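Long-range contact in putative HTH-type transcriptional regulator ybaQ (Escherichia coli, PDB 2EBY), which probably binds DNA through a helix-turn-helix domain of the Cro/C1 type and is thought to act as a regulator of transcription: residues Lys7-Gly12 against Leu71-Ala76. Numbering follows the deposited sequence.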
loop_
_atom_site.group_PDB
_atom_site.type_symbol
_atom_site.label_atom_id
_atom_site.label_comp_id
_atom_site.label_asym_id
_atom_site.label_seq_id
_atom_site.Cartn_x
_atom_site.Cartn_y
_atom_site.Cartn_z
ATOM N N LYS A 7 -1.076 -13.288 -12.754
ATOM C CA LYS A 7 -2.111 -12.212 -12.744
ATOM C C LYS A 7 -3.170 -12.529 -11.690
ATOM O O LYS A 7 -3.931 -13.490 -11.825
ATOM C CB LYS A 7 -2.773 -12.107 -14.120
ATOM C CG LYS A 7 -3.420 -10.760 -14.391
ATOM C CD LYS A 7 -4.197 -10.736 -15.712
ATOM C CE LYS A 7 -3.362 -11.187 -16.909
ATOM N NZ LYS A 7 -3.591 -12.625 -17.250
ATOM N N PRO A 8 -3.228 -11.726 -10.617
ATOM C CA PRO A 8 -4.209 -11.959 -9.558
ATOM C C PRO A 8 -5.514 -11.232 -9.820
ATOM O O PRO A 8 -5.561 -10.274 -10.598
ATOM C CB PRO A 8 -3.505 -11.421 -8.329
ATOM C CG PRO A 8 -2.827 -10.202 -8.884
ATOM C CD PRO A 8 -2.283 -10.661 -10.234
ATOM N N THR A 9 -6.574 -11.690 -9.166
ATOM C CA THR A 9 -7.863 -11.054 -9.322
ATOM C C THR A 9 -7.823 -9.732 -8.558
ATOM O O THR A 9 -7.455 -9.683 -7.380
ATOM C CB THR A 9 -8.994 -11.936 -8.768
ATOM O OG1 THR A 9 -8.772 -12.185 -7.375
ATOM C CG2 THR A 9 -9.045 -13.261 -9.521
ATOM N N THR A 10 -8.185 -8.659 -9.248
ATOM C CA THR A 10 -8.195 -7.340 -8.647
ATOM C C THR A 10 -9.318 -7.290 -7.621
ATOM O O THR A 10 -10.208 -8.139 -7.625
ATOM C CB THR A 10 -8.460 -6.274 -9.715
ATOM O OG1 THR A 10 -9.815 -6.386 -10.161
ATOM C CG2 THR A 10 -7.533 -6.471 -10.910
ATOM N N PRO A 11 -9.281 -6.309 -6.706
ATOM C CA PRO A 11 -10.351 -6.222 -5.711
ATOM C C PRO A 11 -11.659 -5.928 -6.448
ATOM O O PRO A 11 -12.737 -6.326 -6.009
ATOM C CB PRO A 11 -9.913 -5.055 -4.835
ATOM C CG PRO A 11 -8.435 -5.071 -4.957
ATOM C CD PRO A 11 -8.213 -5.342 -6.412
ATOM N N GLY A 12 -11.538 -5.226 -7.577
ATOM C CA GLY A 12 -12.693 -4.886 -8.389
ATOM C C GLY A 12 -13.397 -6.122 -8.916
ATOM O O GLY A 12 -14.625 -6.190 -8.909
ATOM N N LEU A 71 -7.618 -5.215 1.449
ATOM C CA LEU A 71 -6.268 -4.705 1.227
ATOM C C LEU A 71 -5.308 -5.762 0.697
ATOM O O LEU A 71 -4.399 -5.435 -0.063
ATOM C CB LEU A 71 -5.701 -4.064 2.507
ATOM C CG LEU A 71 -6.361 -2.744 2.946
ATOM C CD1 LEU A 71 -5.685 -2.232 4.228
ATOM C CD2 LEU A 71 -6.261 -1.703 1.824
ATOM N N ASN A 72 -5.506 -7.024 1.080
ATOM C CA ASN A 72 -4.623 -8.087 0.608
ATOM C C ASN A 72 -4.755 -8.283 -0.899
ATOM O O ASN A 72 -3.768 -8.563 -1.582
ATOM C CB ASN A 72 -4.893 -9.414 1.343
ATOM C CG ASN A 72 -4.528 -9.347 2.821
ATOM O OD1 ASN A 72 -3.638 -8.584 3.217
ATOM N ND2 ASN A 72 -5.206 -10.148 3.642
ATOM N N LEU A 73 -5.969 -8.114 -1.415
ATOM C CA LEU A 73 -6.227 -8.249 -2.846
ATOM C C LEU A 73 -5.490 -7.153 -3.614
ATOM O O LEU A 73 -4.875 -7.416 -4.650
ATOM C CB LEU A 73 -7.729 -8.159 -3.132
ATOM C CG LEU A 73 -8.588 -9.304 -2.571
ATOM C CD1 LEU A 73 -10.054 -8.956 -2.743
ATOM C CD2 LEU A 73 -8.266 -10.619 -3.275
ATOM N N GLN A 74 -5.538 -5.926 -3.104
ATOM C CA GLN A 74 -4.849 -4.833 -3.778
ATOM C C GLN A 74 -3.339 -5.045 -3.668
ATOM O O GLN A 74 -2.589 -4.701 -4.580
ATOM C CB GLN A 74 -5.222 -3.482 -3.159
ATOM C CG GLN A 74 -4.539 -2.285 -3.821
ATOM C CD GLN A 74 -4.927 -2.130 -5.280
ATOM O OE1 GLN A 74 -6.108 -2.070 -5.612
ATOM N NE2 GLN A 74 -3.934 -2.060 -6.156
ATOM N N ALA A 75 -2.895 -5.606 -2.548
ATOM C CA ALA A 75 -1.473 -5.864 -2.344
ATOM C C ALA A 75 -0.979 -6.812 -3.426
ATOM O O ALA A 75 0.088 -6.617 -3.983
ATOM C CB ALA A 75 -1.232 -6.480 -0.965
ATOM N N ALA A 76 -1.762 -7.844 -3.717
ATOM C CA ALA A 76 -1.387 -8.822 -4.733
ATOM C C ALA A 76 -1.218 -8.159 -6.092
ATOM O O ALA A 76 -0.323 -8.514 -6.850
ATOM C CB ALA A 76 -2.432 -9.920 -4.818
#
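P11 and P8, two prolines three residues apart, lean on the same side of helix 67-83. The apolar part of the contact has two centres. At the first, the P11 ring puts its CG 3.7 Å from CB of L73, and the two side chains run past each other in opposite directions. With CG anti to the carbonyl carbon (chi1 -66°), L73 carries CD1 to 4.0 Å from CA of P11. About one turn along the helix, P8 CB meets A76 CB at 4.0 Å.

Polar atoms take part by touch alone. Ring carbons rest on the helix backbone twice: P8 CG lies 3.6 Å from A76 O, and P11 CG sits 3.5 Å from the backbone N of Q74. CD2 of L73 grazes the carbonyl O of T9 at 4.3 Å. The Q74 chain leaves anti to its backbone N (chi1 -180°), then bends at chi2 to bring OE1 within 3.9 Å of P11 CG. That buried amide is bonded elsewhere: OE1 accepts from L51 N, and NE2 pairs with D78 OD1. On the other segment, T10 caps helix 11-20 through OG1 to D13 N.

The contact thus seats the N-terminal arm and P11, at the start of helix 11-20, against helix 67-83. Its grip is van der Waals, with the hydrogen bonds of T10 and Q74 spent outside it.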